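Local coordinates for protein halohydrin dehalogenase (PDB 4IY1) that probably converts vicinal halohydrins into epoxides with release of halide, and also opens epoxides with small anions such as cyanide, at residues Gln57-Leu62 / Phe109-Ala114; Gly71-Leu76 / Ser117-Arg122; Ile75-Asp80 / His126-Thr131; Asp80-Glu85 / Glu102-Lys107; Thr131-Phe136 / Val236-Gly241. The protein carries 37 engineered substitutions. All coordinates share one frame; numbering follows the deposited sequence.

Contact 1: residues Gln57-Leu62 / Phe109-Ala114; sequences QEPVEL and FALANA. Engineered in segment 57-62: V60 (natural residue Ala). Engineered in segment 109-114: A112 (natural residue Val).
In the Rossmann-type fold of the short-chain dehydrogenase/reductase superfamily, two helices covering the same face of the parallel sheet, 59-70 and 94-122, meet where P59 rests on A110 and L111. The contact is carried mainly by apolar side-chain atoms. The ring of P59 touches A110 tip to tip, CG lying 3.7 Å from A110 CB. Its CB approaches the CD2 branch of L111, P59 CB to L111 CD2 being 3.9 Å. That branch reaches P59 because L111 CG is anti to the carbonyl carbon (chi1 -78°); the same side chain also lies on L76 and S78 of the sheet. Further along, the engineered V60 sets CG2 4.1 Å from A114 CB. The CA atoms of P59 and L111 are 5.2 Å apart, a close approach consistent with the small side chains of A110 and A114 facing helix 59-70. E58 is the N-cap of helix 59-70, and E61 folds back over this helix start, its OE2 accepting from Q57 N and, at 3.0 Å, from E58 N.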
# COMPACT_ATOMS: atom_id res chain seq x y z
N GLN B 57 -20.11 22.82 -19.76
CA GLN B 57 -20.35 22.00 -18.58
C GLN B 57 -19.83 20.56 -18.67
O GLN B 57 -19.42 20.00 -17.67
CB GLN B 57 -21.82 21.97 -18.21
CG GLN B 57 -22.34 23.29 -17.69
CD GLN B 57 -21.60 23.75 -16.45
OE1 GLN B 57 -21.79 23.21 -15.37
NE2 GLN B 57 -20.79 24.80 -16.59
N GLU B 58 -19.96 19.93 -19.83
CA GLU B 58 -19.64 18.51 -19.97
C GLU B 58 -18.23 18.34 -20.47
O GLU B 58 -17.70 19.23 -21.12
CB GLU B 58 -20.62 17.83 -20.94
CG GLU B 58 -22.05 17.75 -20.42
CD GLU B 58 -22.10 17.42 -18.95
OE1 GLU B 58 -22.81 18.12 -18.20
OE2 GLU B 58 -21.39 16.49 -18.52
N PRO B 59 -17.64 17.16 -20.24
CA PRO B 59 -16.21 17.01 -20.53
C PRO B 59 -15.82 17.34 -21.97
O PRO B 59 -14.85 18.04 -22.20
CB PRO B 59 -15.93 15.54 -20.20
CG PRO B 59 -16.93 15.24 -19.13
CD PRO B 59 -18.17 16.01 -19.49
N VAL B 60 -16.55 16.82 -22.95
CA VAL B 60 -16.08 16.95 -24.33
C VAL B 60 -16.28 18.37 -24.89
O VAL B 60 -15.39 18.92 -25.53
CB VAL B 60 -16.75 15.94 -25.29
CG1 VAL B 60 -16.39 16.32 -26.72
CG2 VAL B 60 -16.31 14.51 -24.97
N GLU B 61 -17.43 18.98 -24.65
CA GLU B 61 -17.61 20.38 -25.04
C GLU B 61 -16.65 21.32 -24.30
O GLU B 61 -16.15 22.31 -24.87
CB GLU B 61 -19.05 20.81 -24.87
CG GLU B 61 -19.58 20.62 -23.47
CD GLU B 61 -20.80 21.46 -23.19
OE1 GLU B 61 -21.13 22.33 -24.03
OE2 GLU B 61 -21.38 21.32 -22.09
N LEU B 62 -16.26 20.96 -23.07
CA LEU B 62 -15.26 21.78 -22.37
C LEU B 62 -13.88 21.72 -23.05
O LEU B 62 -13.33 22.74 -23.46
CB LEU B 62 -15.16 21.41 -20.90
CG LEU B 62 -14.16 22.28 -20.09
CD1 LEU B 62 -14.67 23.70 -19.92
CD2 LEU B 62 -13.85 21.65 -18.73
N PHE B 109 -12.44 10.01 -15.67
CA PHE B 109 -12.20 9.15 -16.84
C PHE B 109 -12.61 9.88 -18.11
O PHE B 109 -11.85 9.96 -19.06
CB PHE B 109 -12.97 7.85 -16.71
CG PHE B 109 -12.87 6.96 -17.94
CD1 PHE B 109 -13.78 7.07 -18.97
CD2 PHE B 109 -11.88 5.99 -18.03
CE1 PHE B 109 -13.64 6.32 -20.14
CE2 PHE B 109 -11.81 5.15 -19.13
CZ PHE B 109 -12.66 5.35 -20.21
N ALA B 110 -13.77 10.52 -18.04
CA ALA B 110 -14.38 11.22 -19.17
C ALA B 110 -13.48 12.36 -19.59
O ALA B 110 -13.10 12.46 -20.74
CB ALA B 110 -15.75 11.73 -18.74
N LEU B 111 -12.99 13.11 -18.61
CA LEU B 111 -12.09 14.23 -18.92
C LEU B 111 -10.78 13.72 -19.48
O LEU B 111 -10.30 14.23 -20.49
CB LEU B 111 -11.87 15.11 -17.69
CG LEU B 111 -13.06 16.03 -17.45
CD1 LEU B 111 -13.17 16.46 -16.00
CD2 LEU B 111 -12.95 17.25 -18.39
N ALA B 112 -10.23 12.65 -18.89
CA ALA B 112 -8.99 12.09 -19.44
C ALA B 112 -9.20 11.58 -20.87
O ALA B 112 -8.31 11.70 -21.70
CB ALA B 112 -8.44 10.97 -18.56
N ASN B 113 -10.25 10.80 -21.04
CA ASN B 113 -10.63 10.23 -22.34
C ASN B 113 -10.83 11.34 -23.41
O ASN B 113 -10.31 11.22 -24.51
CB ASN B 113 -11.88 9.34 -22.17
CG ASN B 113 -12.49 8.89 -23.49
OD1 ASN B 113 -13.43 9.51 -23.98
ND2 ASN B 113 -12.02 7.77 -24.02
N ALA B 114 -11.36 12.49 -23.01
CA ALA B 114 -11.50 13.64 -23.94
C ALA B 114 -10.18 14.32 -24.34
O ALA B 114 -10.06 14.88 -25.43
CB ALA B 114 -12.50 14.66 -23.40

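Contact 2: residues Gly71-Leu76 / Ser117-Arg122. Engineered in segment 71-76: H72 (natural residue Gln), I75 (natural residue Val). Engineered in segment 117-122: R121 (natural residue Lys).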
# COMPACT_ATOMS: atom_id res chain seq x y z
N GLY B 71 -5.87 27.23 -27.48
CA GLY B 71 -4.78 26.50 -28.13
C GLY B 71 -4.88 24.98 -28.13
O GLY B 71 -5.00 24.37 -29.20
N HIS B 72 -4.78 24.37 -26.96
CA HIS B 72 -4.43 22.95 -26.83
C HIS B 72 -4.12 22.72 -25.40
O HIS B 72 -3.29 23.43 -24.83
CB HIS B 72 -3.18 22.60 -27.64
CG HIS B 72 -3.47 21.81 -28.89
ND1 HIS B 72 -2.65 21.83 -29.97
CD2 HIS B 72 -4.56 21.00 -29.25
CE1 HIS B 72 -3.17 21.06 -30.95
NE2 HIS B 72 -4.33 20.54 -30.50
N VAL B 73 -4.70 21.68 -24.83
CA VAL B 73 -4.64 21.49 -23.39
C VAL B 73 -3.34 20.78 -22.99
O VAL B 73 -3.02 19.71 -23.50
CB VAL B 73 -5.87 20.71 -22.88
CG1 VAL B 73 -5.79 20.48 -21.38
CG2 VAL B 73 -7.15 21.45 -23.25
N ASP B 74 -2.53 21.45 -22.18
CA ASP B 74 -1.29 20.86 -21.72
C ASP B 74 -1.51 20.23 -20.36
O ASP B 74 -0.84 19.28 -19.99
CB ASP B 74 -0.18 21.91 -21.64
CG ASP B 74 0.18 22.49 -23.01
OD1 ASP B 74 -0.24 23.62 -23.31
OD2 ASP B 74 0.93 21.83 -23.76
N ILE B 75 -2.42 20.81 -19.58
CA ILE B 75 -2.66 20.33 -18.23
C ILE B 75 -4.13 20.18 -17.93
O ILE B 75 -4.92 21.12 -18.10
CB ILE B 75 -2.01 21.26 -17.18
CG1 ILE B 75 -0.49 21.33 -17.39
CG2 ILE B 75 -2.27 20.75 -15.78
CD1 ILE B 75 0.06 22.74 -17.24
N LEU B 76 -4.51 18.98 -17.47
CA LEU B 76 -5.84 18.76 -16.95
C LEU B 76 -5.75 18.59 -15.45
O LEU B 76 -5.06 17.70 -14.95
CB LEU B 76 -6.42 17.48 -17.56
CG LEU B 76 -7.70 16.90 -16.95
CD1 LEU B 76 -8.86 17.91 -17.06
CD2 LEU B 76 -8.08 15.56 -17.63
N SER B 117 -6.07 12.10 -26.63
CA SER B 117 -5.55 11.78 -27.95
C SER B 117 -4.77 12.97 -28.55
O SER B 117 -3.70 12.76 -29.12
CB SER B 117 -6.65 11.25 -28.88
OG SER B 117 -7.54 12.27 -29.23
N GLN B 118 -5.15 14.20 -28.21
CA GLN B 118 -4.27 15.34 -28.53
C GLN B 118 -2.94 15.37 -27.76
O GLN B 118 -1.87 15.57 -28.36
CB GLN B 118 -4.98 16.70 -28.48
CG GLN B 118 -5.65 17.07 -27.18
CD GLN B 118 -5.68 18.58 -26.94
OE1 GLN B 118 -4.65 19.19 -26.64
NE2 GLN B 118 -6.86 19.18 -27.04
N MET B 119 -2.97 15.02 -26.49
CA MET B 119 -1.71 14.97 -25.71
C MET B 119 -0.78 13.93 -26.32
O MET B 119 0.45 14.12 -26.38
CB MET B 119 -1.99 14.62 -24.26
CG MET B 119 -2.73 15.73 -23.50
SD MET B 119 -2.84 15.33 -21.74
CE MET B 119 -3.53 16.85 -21.06
N LYS B 120 -1.37 12.81 -26.71
CA LYS B 120 -0.57 11.69 -27.26
C LYS B 120 0.04 12.10 -28.61
O LYS B 120 1.21 11.84 -28.88
CB LYS B 120 -1.43 10.44 -27.40
CG LYS B 120 -1.58 9.62 -26.11
CD LYS B 120 -2.75 8.67 -26.18
CE LYS B 120 -2.53 7.59 -27.24
NZ LYS B 120 -3.65 6.59 -27.26
N ARG B 121 -0.78 12.66 -29.49
CA ARG B 121 -0.27 13.24 -30.73
C ARG B 121 0.91 14.20 -30.48
O ARG B 121 1.96 14.07 -31.10
CB ARG B 121 -1.41 13.96 -31.49
CG ARG B 121 -2.46 13.02 -32.07
CD ARG B 121 -3.33 13.70 -33.11
NE ARG B 121 -4.30 14.60 -32.51
CZ ARG B 121 -5.52 14.24 -32.14
NH1 ARG B 121 -5.95 13.01 -32.37
NH2 ARG B 121 -6.32 15.11 -31.54
N ARG B 122 0.76 15.11 -29.52
CA ARG B 122 1.84 16.03 -29.18
C ARG B 122 2.94 15.43 -28.30
O ARG B 122 3.97 16.06 -28.07
CB ARG B 122 1.28 17.31 -28.54
CG ARG B 122 0.31 18.07 -29.44
CD ARG B 122 -0.71 18.89 -28.64
NE ARG B 122 -0.07 20.00 -27.94
CZ ARG B 122 -0.05 20.16 -26.61
NH1 ARG B 122 -0.71 19.31 -25.81
NH2 ARG B 122 0.63 21.17 -26.08
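D74 and R122 supply the charged part of this contact, which joins the residues leading into strand 75-79 to the C-terminal part of helix 94-122. Their salt bridge runs from R122 NH2 to D74 OD2, the carboxylate meeting the guanidinium at its edge; the modelled 2.4 Å between R122 NH2 and D74 OD2 is too short to be trusted as a length. D74 OD1 has a second partner in T3 N, at the start of the first strand.

One neutral hydrogen bond accompanies it. V73 N donates to Q118 OE1 at 3.1 Å, distinctly bent (N-H...O 137°). Q118 CG occupies the crowded position between backbone N and carbonyl carbon (chi1 58°), and beyond it the chain extends to bring the amide up to V73. Q118 OE1 also comes 3.2 Å from H72 CD2, and Q118 NE2 makes a weak bond to T67 OG1.

The other contacts are van der Waals or CH-pi in kind. R122 CD forms a CH-pi contact over one face of the engineered H72 ring, 4.0 Å from its centroid and 19° off the normal. M119 runs straight out from the helix, and its CE lies 3.8 Å from D74 O and 4.3 Å from V73 CG1.

The chemistry implies that this part of the helix is joined to residues 72-74 by unlike groups: R122 would probably offset the charge of D74, Q118 satisfies V73 N, and M119 packs between helix and backbone.

Contact 3: residues Ile75-Asp80 / His126-Thr131; sequences ILVSND and HIIFIT. Engineered in segment 75-80: I75 (natural residue Val).
From I75 with H126 to S78 with F129, strands 75-79 and 126-130 run side by side in parallel, their axes 4.7 Å apart at closest approach and their N-to-C directions 9° apart. Strand 75-79 is the middle strand of the Rossmann-type sheet and 126-130 lies next to it, joined by four backbone bonds: L76 N to H126 O, I128 N to L76 O, S78 N to I128 O and I130 N to S78 O, the last 2.7 Å long.

On the face bearing V77 and N79, I130 makes the main side-chain contact. Its CG1 is anti to the carbonyl carbon (chi1 -57°), which carries I130 CD1 across to V77 CG1 at 3.6 Å and to N79 OD1 at 3.6 Å. N79 is held from outside, with OD1 accepting from G13 N and ND2 donating to H11 O. An alanine in place of I130 would probably open a gap beside V77 CG1 and leave the N79 amide less closely packed.

On the other face, L76 CD2 meets I127 CG2 at 4.1 Å, and S78 CB lies 3.9 Å from F129 CD2. Near the C-terminal ends of the segments a water bridges I130 O and, at 2.7 Å, D80 OD2, which also accepts from S78 OG.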
# COMPACT_ATOMS: atom_id res chain seq x y z
N ILE B 75 -2.42 20.81 -19.58
CA ILE B 75 -2.66 20.33 -18.23
C ILE B 75 -4.13 20.18 -17.93
O ILE B 75 -4.92 21.12 -18.10
CB ILE B 75 -2.01 21.26 -17.18
CG1 ILE B 75 -0.49 21.33 -17.39
CG2 ILE B 75 -2.27 20.75 -15.78
CD1 ILE B 75 0.06 22.74 -17.24
N LEU B 76 -4.51 18.98 -17.47
CA LEU B 76 -5.84 18.76 -16.95
C LEU B 76 -5.75 18.59 -15.45
O LEU B 76 -5.06 17.70 -14.95
CB LEU B 76 -6.42 17.48 -17.56
CG LEU B 76 -7.70 16.90 -16.95
CD1 LEU B 76 -8.86 17.91 -17.06
CD2 LEU B 76 -8.08 15.56 -17.63
N VAL B 77 -6.49 19.40 -14.71
CA VAL B 77 -6.69 19.13 -13.30
C VAL B 77 -8.14 18.78 -13.07
O VAL B 77 -9.03 19.65 -13.17
CB VAL B 77 -6.31 20.33 -12.41
CG1 VAL B 77 -6.48 19.98 -10.94
CG2 VAL B 77 -4.89 20.78 -12.70
N SER B 78 -8.40 17.48 -12.88
CA SER B 78 -9.73 17.02 -12.59
C SER B 78 -10.00 17.09 -11.10
O SER B 78 -9.57 16.21 -10.33
CB SER B 78 -9.98 15.63 -13.17
OG SER B 78 -11.36 15.33 -13.20
N ASN B 79 -10.65 18.17 -10.71
CA ASN B 79 -10.91 18.52 -9.31
C ASN B 79 -12.33 18.09 -8.98
O ASN B 79 -13.29 18.84 -9.18
CB ASN B 79 -10.72 20.04 -9.13
CG ASN B 79 -11.14 20.54 -7.75
OD1 ASN B 79 -10.65 20.07 -6.72
ND2 ASN B 79 -12.02 21.54 -7.73
N ASP B 80 -12.48 16.84 -8.58
CA ASP B 80 -13.78 16.23 -8.49
C ASP B 80 -14.42 16.30 -7.11
O ASP B 80 -13.76 16.12 -6.07
CB ASP B 80 -13.72 14.79 -9.01
CG ASP B 80 -13.47 14.74 -10.51
OD1 ASP B 80 -14.28 15.31 -11.28
OD2 ASP B 80 -12.37 14.28 -10.88
N HIS B 126 0.03 16.81 -18.99
CA HIS B 126 0.05 16.29 -17.63
C HIS B 126 -1.37 16.18 -17.20
O HIS B 126 -2.18 17.06 -17.50
CB HIS B 126 0.79 17.26 -16.71
CG HIS B 126 2.26 17.33 -16.96
ND1 HIS B 126 2.79 18.15 -17.88
CD2 HIS B 126 3.35 16.77 -16.27
CE1 HIS B 126 4.14 18.01 -17.91
NE2 HIS B 126 4.49 17.19 -16.91
N ILE B 127 -1.68 15.10 -16.49
CA ILE B 127 -3.02 14.85 -16.02
C ILE B 127 -3.03 14.55 -14.53
O ILE B 127 -2.21 13.78 -14.03
CB ILE B 127 -3.62 13.64 -16.77
CG1 ILE B 127 -3.75 13.99 -18.27
CG2 ILE B 127 -4.99 13.28 -16.20
CD1 ILE B 127 -4.45 12.88 -19.04
N ILE B 128 -3.86 15.30 -13.81
CA ILE B 128 -3.85 15.27 -12.34
C ILE B 128 -5.28 15.16 -11.87
O ILE B 128 -6.10 15.96 -12.25
CB ILE B 128 -3.28 16.56 -11.75
CG1 ILE B 128 -1.81 16.67 -12.05
CG2 ILE B 128 -3.51 16.62 -10.25
CD1 ILE B 128 -1.33 18.11 -12.17
N PHE B 129 -5.58 14.06 -11.19
CA PHE B 129 -6.86 13.87 -10.54
C PHE B 129 -6.74 14.36 -9.09
O PHE B 129 -5.90 13.87 -8.34
CB PHE B 129 -7.22 12.38 -10.52
CG PHE B 129 -7.50 11.78 -11.89
CD1 PHE B 129 -7.64 10.42 -12.03
CD2 PHE B 129 -7.59 12.58 -13.02
CE1 PHE B 129 -7.90 9.84 -13.27
CE2 PHE B 129 -7.81 12.03 -14.27
CZ PHE B 129 -7.95 10.65 -14.39
N ILE B 130 -7.67 15.20 -8.66
CA ILE B 130 -7.79 15.44 -7.23
C ILE B 130 -8.78 14.48 -6.58
O ILE B 130 -9.97 14.55 -6.84
CB ILE B 130 -8.06 16.93 -6.91
CG1 ILE B 130 -6.93 17.77 -7.50
CG2 ILE B 130 -8.06 17.16 -5.40
CD1 ILE B 130 -7.18 19.25 -7.44
N THR B 131 -8.26 13.48 -5.83
CA THR B 131 -9.17 12.48 -5.23
C THR B 131 -9.42 12.71 -3.72
O THR B 131 -9.94 13.77 -3.34
CB THR B 131 -8.72 11.03 -5.57
OG1 THR B 131 -7.51 10.72 -4.88
CG2 THR B 131 -8.45 10.91 -7.13
O HOH W 1 -10.61 13.05 -9.31

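Contact 4: residues Asp80-Glu85 / Glu102-Lys107. Engineered in segment 80-85: A82 (natural residue Phe), P83 (natural residue Ala), V84 (natural residue Pro). Engineered in segment 102-107: K107 (natural residue Arg).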
# COMPACT_ATOMS: atom_id res chain seq x y z
N ASP B 80 -12.48 16.84 -8.58
CA ASP B 80 -13.78 16.23 -8.49
C ASP B 80 -14.42 16.30 -7.11
O ASP B 80 -13.76 16.12 -6.07
CB ASP B 80 -13.72 14.79 -9.01
CG ASP B 80 -13.47 14.74 -10.51
OD1 ASP B 80 -14.28 15.31 -11.28
OD2 ASP B 80 -12.37 14.28 -10.88
N ILE B 81 -15.72 16.58 -7.09
CA ILE B 81 -16.42 16.81 -5.84
C ILE B 81 -17.74 16.08 -5.86
O ILE B 81 -18.27 15.79 -6.92
CB ILE B 81 -16.64 18.32 -5.58
CG1 ILE B 81 -17.45 18.92 -6.74
CG2 ILE B 81 -15.28 19.02 -5.50
CD1 ILE B 81 -17.87 20.36 -6.54
N ALA B 82 -18.17 15.65 -4.68
CA ALA B 82 -19.52 15.15 -4.53
C ALA B 82 -19.86 15.22 -3.08
O ALA B 82 -18.97 15.14 -2.22
CB ALA B 82 -19.64 13.72 -5.03
N PRO B 83 -21.15 15.39 -2.78
CA PRO B 83 -21.52 15.43 -1.37
C PRO B 83 -21.24 14.08 -0.72
O PRO B 83 -21.72 13.06 -1.21
CB PRO B 83 -23.04 15.71 -1.41
CG PRO B 83 -23.23 16.46 -2.68
CD PRO B 83 -22.26 15.84 -3.65
N VAL B 84 -20.41 14.08 0.32
CA VAL B 84 -20.43 13.02 1.32
C VAL B 84 -21.45 13.31 2.42
O VAL B 84 -21.40 14.36 3.07
CB VAL B 84 -19.05 12.83 2.00
CG1 VAL B 84 -18.45 14.17 2.41
CG2 VAL B 84 -19.19 11.92 3.20
N GLU B 85 -22.39 12.38 2.60
CA GLU B 85 -23.23 12.34 3.79
C GLU B 85 -23.21 10.94 4.38
O GLU B 85 -23.64 9.98 3.72
CB GLU B 85 -24.67 12.74 3.45
CG GLU B 85 -24.91 14.24 3.41
CD GLU B 85 -25.57 14.70 2.12
OE1 GLU B 85 -25.82 15.91 1.99
OE2 GLU B 85 -25.81 13.85 1.23
N GLU B 102 -20.57 8.24 -10.62
CA GLU B 102 -20.68 9.20 -11.70
C GLU B 102 -19.86 10.46 -11.42
O GLU B 102 -19.01 10.84 -12.24
CB GLU B 102 -22.16 9.52 -12.00
CG GLU B 102 -22.33 10.28 -13.32
CD GLU B 102 -21.96 9.43 -14.54
OE1 GLU B 102 -22.13 8.19 -14.49
OE2 GLU B 102 -21.49 9.99 -15.55
N ALA B 103 -20.03 11.07 -10.24
CA ALA B 103 -19.33 12.35 -9.93
C ALA B 103 -17.82 12.16 -9.71
O ALA B 103 -17.02 13.01 -10.12
CB ALA B 103 -19.97 13.06 -8.70
N LEU B 104 -17.42 11.08 -9.04
CA LEU B 104 -16.03 11.00 -8.55
C LEU B 104 -15.12 10.18 -9.45
O LEU B 104 -13.91 10.30 -9.38
CB LEU B 104 -15.98 10.45 -7.12
CG LEU B 104 -16.71 11.34 -6.09
CD1 LEU B 104 -16.53 10.80 -4.68
CD2 LEU B 104 -16.23 12.79 -6.20
N GLN B 105 -15.72 9.34 -10.29
CA GLN B 105 -14.97 8.30 -10.99
C GLN B 105 -15.18 8.36 -12.48
O GLN B 105 -14.21 8.40 -13.26
CB GLN B 105 -15.37 6.93 -10.46
CG GLN B 105 -14.25 5.95 -10.32
CD GLN B 105 -14.76 4.59 -9.83
OE1 GLN B 105 -15.53 4.53 -8.88
NE2 GLN B 105 -14.34 3.50 -10.48
N ILE B 106 -16.44 8.35 -12.91
CA ILE B 106 -16.74 8.47 -14.38
C ILE B 106 -16.26 9.82 -14.91
O ILE B 106 -15.71 9.94 -16.03
CB ILE B 106 -18.24 8.31 -14.69
CG1 ILE B 106 -18.82 7.05 -14.04
CG2 ILE B 106 -18.48 8.35 -16.17
CD1 ILE B 106 -18.16 5.74 -14.45
N LYS B 107 -16.36 10.84 -14.06
CA LYS B 107 -16.03 12.21 -14.48
C LYS B 107 -14.56 12.34 -14.85
O LYS B 107 -14.24 12.81 -15.94
CB LYS B 107 -16.46 13.23 -13.39
CG LYS B 107 -16.09 14.68 -13.69
CD LYS B 107 -16.89 15.24 -14.87
CE LYS B 107 -18.38 15.33 -14.55
NZ LYS B 107 -19.12 15.55 -15.80
O HOH W 2 -16.47 15.86 -10.19
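Two flat groups face helix 94-122 here: the I81-A82 peptide, which receives L104, and the D80 carboxylate, which receives K107. L104 CD2 stands almost squarely over one face of the peptide, 3.6 Å from I81 C. A103 CB lies 3.7 Å from I81 O, the carbonyl end of the same plane. At the carboxylate, D80 OD1 lies 3.1 Å from K107 CG, the two side chains crossing obliquely.

The K107 chain, an engineered residue, bends at its second and third torsions, leaving K107 NZ 6.6 Å from D80 OD1; the amine instead makes a long, weak ion pair with E58. Apolar contact continues at A82, also engineered, whose CB is 3.7 Å from both A103 CB and L104 CD2.

A water completes the junction, donating to D80 OD1 and, at 2.9 Å, to A103 O, and accepting from I81 N. The helix has a wider pi-type turn here, with K107 N bonded weakly to E102 O, which is consistent with A103 O turning to the water. An alanine at D80 would probably leave this water without one of its acceptors and S78 OG without its carboxylate partner.

The arrangement belongs to the fourth beta-alpha connection of the short-chain dehydrogenase/reductase fold, where the chain leaves the C-terminal end of strand 75-79 and passes the helix that, through Q105, also meets a second subunit.

Contact 5: residues Thr131-Phe136 / Val236-Gly241; sequences TSAASF and VFWLAG. Engineered in segment 131-136: A134 (natural residue Thr), S135 (natural residue Pro).
W238, on strand 236-239, the last of the Rossmann-type sheet within this chain, reaches A133 and S135 in the loop that follows strand 126-130. From CB, the side chain starts with CG anti to the carbonyl carbon (chi1 -57°), which directs the six-membered ring at the loop. W238 CE3 is the first atom to arrive, 3.9 Å from A133 CB, which lies at the ring edge near its plane. Next along the rim, W238 CZ3 comes to 3.7 Å from A133 CA. At the tip, W238 CH2 lies 3.8 Å from S135 O, again an edge approach. V236 CG1 lies over one face of the indole, offset toward the rim, and the backbone N of W238 is bonded to Q235 of a third subunit.

The loop is folded here as a type I turn from S132 to S135, with an ST turn at its start: A134 N donates to S132 OG in a nearly straight bond (165°). A134 and S135 are engineered residues. Beside the indole, A133 CB also touches A240 CB at 4.4 Å, just past the strand end. The backbone bond from S135 N to S132 O is weak; S135 OG also donates to S132 O, at 3.0 Å.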
# COMPACT_ATOMS: atom_id res chain seq x y z
N THR B 131 -8.26 13.48 -5.83
CA THR B 131 -9.17 12.48 -5.23
C THR B 131 -9.42 12.71 -3.72
O THR B 131 -9.94 13.77 -3.34
CB THR B 131 -8.72 11.03 -5.57
OG1 THR B 131 -7.51 10.72 -4.88
CG2 THR B 131 -8.45 10.91 -7.13
N SER B 132 -9.06 11.74 -2.87
CA SER B 132 -9.21 11.89 -1.43
C SER B 132 -8.46 10.81 -0.66
O SER B 132 -8.42 9.65 -1.09
CB SER B 132 -10.67 11.83 -1.05
OG SER B 132 -10.80 11.77 0.35
N ALA B 133 -8.03 11.16 0.56
CA ALA B 133 -7.30 10.23 1.42
C ALA B 133 -8.29 9.32 2.12
O ALA B 133 -7.90 8.40 2.83
CB ALA B 133 -6.43 10.98 2.42
N ALA B 134 -9.56 9.50 1.80
CA ALA B 134 -10.60 8.58 2.26
C ALA B 134 -10.47 7.17 1.63
O ALA B 134 -10.78 6.20 2.29
CB ALA B 134 -11.97 9.17 1.99
N SER B 135 -9.85 7.07 0.46
CA SER B 135 -9.50 5.75 -0.14
C SER B 135 -8.77 4.82 0.83
O SER B 135 -7.69 5.14 1.32
CB SER B 135 -8.60 5.93 -1.38
OG SER B 135 -9.10 6.92 -2.25
N PHE B 136 -9.29 3.62 1.02
CA PHE B 136 -8.73 2.73 2.04
C PHE B 136 -8.41 3.47 3.34
O PHE B 136 -7.50 3.07 4.06
CB PHE B 136 -7.47 2.03 1.50
CG PHE B 136 -7.73 1.14 0.31
CD1 PHE B 136 -8.08 -0.21 0.50
CD2 PHE B 136 -7.63 1.63 -0.98
CE1 PHE B 136 -8.36 -1.03 -0.60
CE2 PHE B 136 -7.89 0.81 -2.09
CZ PHE B 136 -8.23 -0.53 -1.90
N VAL B 236 0.26 8.46 -6.25
CA VAL B 236 -0.83 9.06 -5.48
C VAL B 236 -0.21 9.80 -4.28
O VAL B 236 0.50 9.20 -3.48
CB VAL B 236 -1.74 7.94 -4.95
CG1 VAL B 236 -2.94 8.53 -4.21
CG2 VAL B 236 -2.21 7.04 -6.10
N PHE B 237 -0.45 11.09 -4.18
CA PHE B 237 0.16 11.90 -3.13
C PHE B 237 -0.84 12.07 -2.00
O PHE B 237 -1.97 12.43 -2.25
CB PHE B 237 0.51 13.29 -3.67
CG PHE B 237 1.48 13.26 -4.80
CD1 PHE B 237 2.83 13.39 -4.57
CD2 PHE B 237 1.04 13.02 -6.09
CE1 PHE B 237 3.73 13.41 -5.61
CE2 PHE B 237 1.93 12.99 -7.13
CZ PHE B 237 3.28 13.16 -6.90
N TRP B 238 -0.45 11.63 -0.81
CA TRP B 238 -1.33 11.69 0.37
C TRP B 238 -1.09 12.98 1.10
O TRP B 238 -0.09 13.11 1.85
CB TRP B 238 -1.09 10.48 1.27
CG TRP B 238 -1.29 9.14 0.56
CD1 TRP B 238 -0.34 8.40 -0.18
CD2 TRP B 238 -2.55 8.39 0.42
NE1 TRP B 238 -0.91 7.24 -0.70
CE2 TRP B 238 -2.23 7.17 -0.37
CE3 TRP B 238 -3.84 8.55 0.92
CZ2 TRP B 238 -3.19 6.22 -0.67
CZ3 TRP B 238 -4.81 7.59 0.58
CH2 TRP B 238 -4.49 6.45 -0.18
N LEU B 239 -1.82 14.01 0.67
CA LEU B 239 -1.73 15.40 1.18
C LEU B 239 -2.63 15.54 2.39
O LEU B 239 -3.75 16.06 2.29
CB LEU B 239 -2.28 16.36 0.11
CG LEU B 239 -1.56 17.61 -0.38
CD1 LEU B 239 -2.51 18.61 -1.02
CD2 LEU B 239 -0.62 18.28 0.61
N ALA B 240 -2.21 14.99 3.52
CA ALA B 240 -3.11 14.90 4.67
C ALA B 240 -2.39 15.25 6.00
O ALA B 240 -2.83 14.83 7.07
CB ALA B 240 -3.74 13.50 4.74
N GLY B 241 -1.26 15.95 5.91
CA GLY B 241 -0.51 16.41 7.10
C GLY B 241 -0.21 15.33 8.13
O GLY B 241 -0.09 15.62 9.32

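Following the chain, contact 1 opens first, at 57-62, and closes at 109-114, tying helix 59-70 to the middle of helix 94-122. Contact 2 opens within that loop and closes beyond it, in the C-terminal part of the same long helix, so the two cross. Contact 3 starts from the same strand as contact 2, sharing I75 and L76, and also crosses contact 1 before pairing strands 75-79 and 126-130. Contact 4 is the shortest closure and lies within the loops of contacts 1, 2 and 3, starting at the D80 it shares with contact 3. Contact 5 begins at T131, where contact 3 ends, and spans 99 residues to the last strand of the sheet.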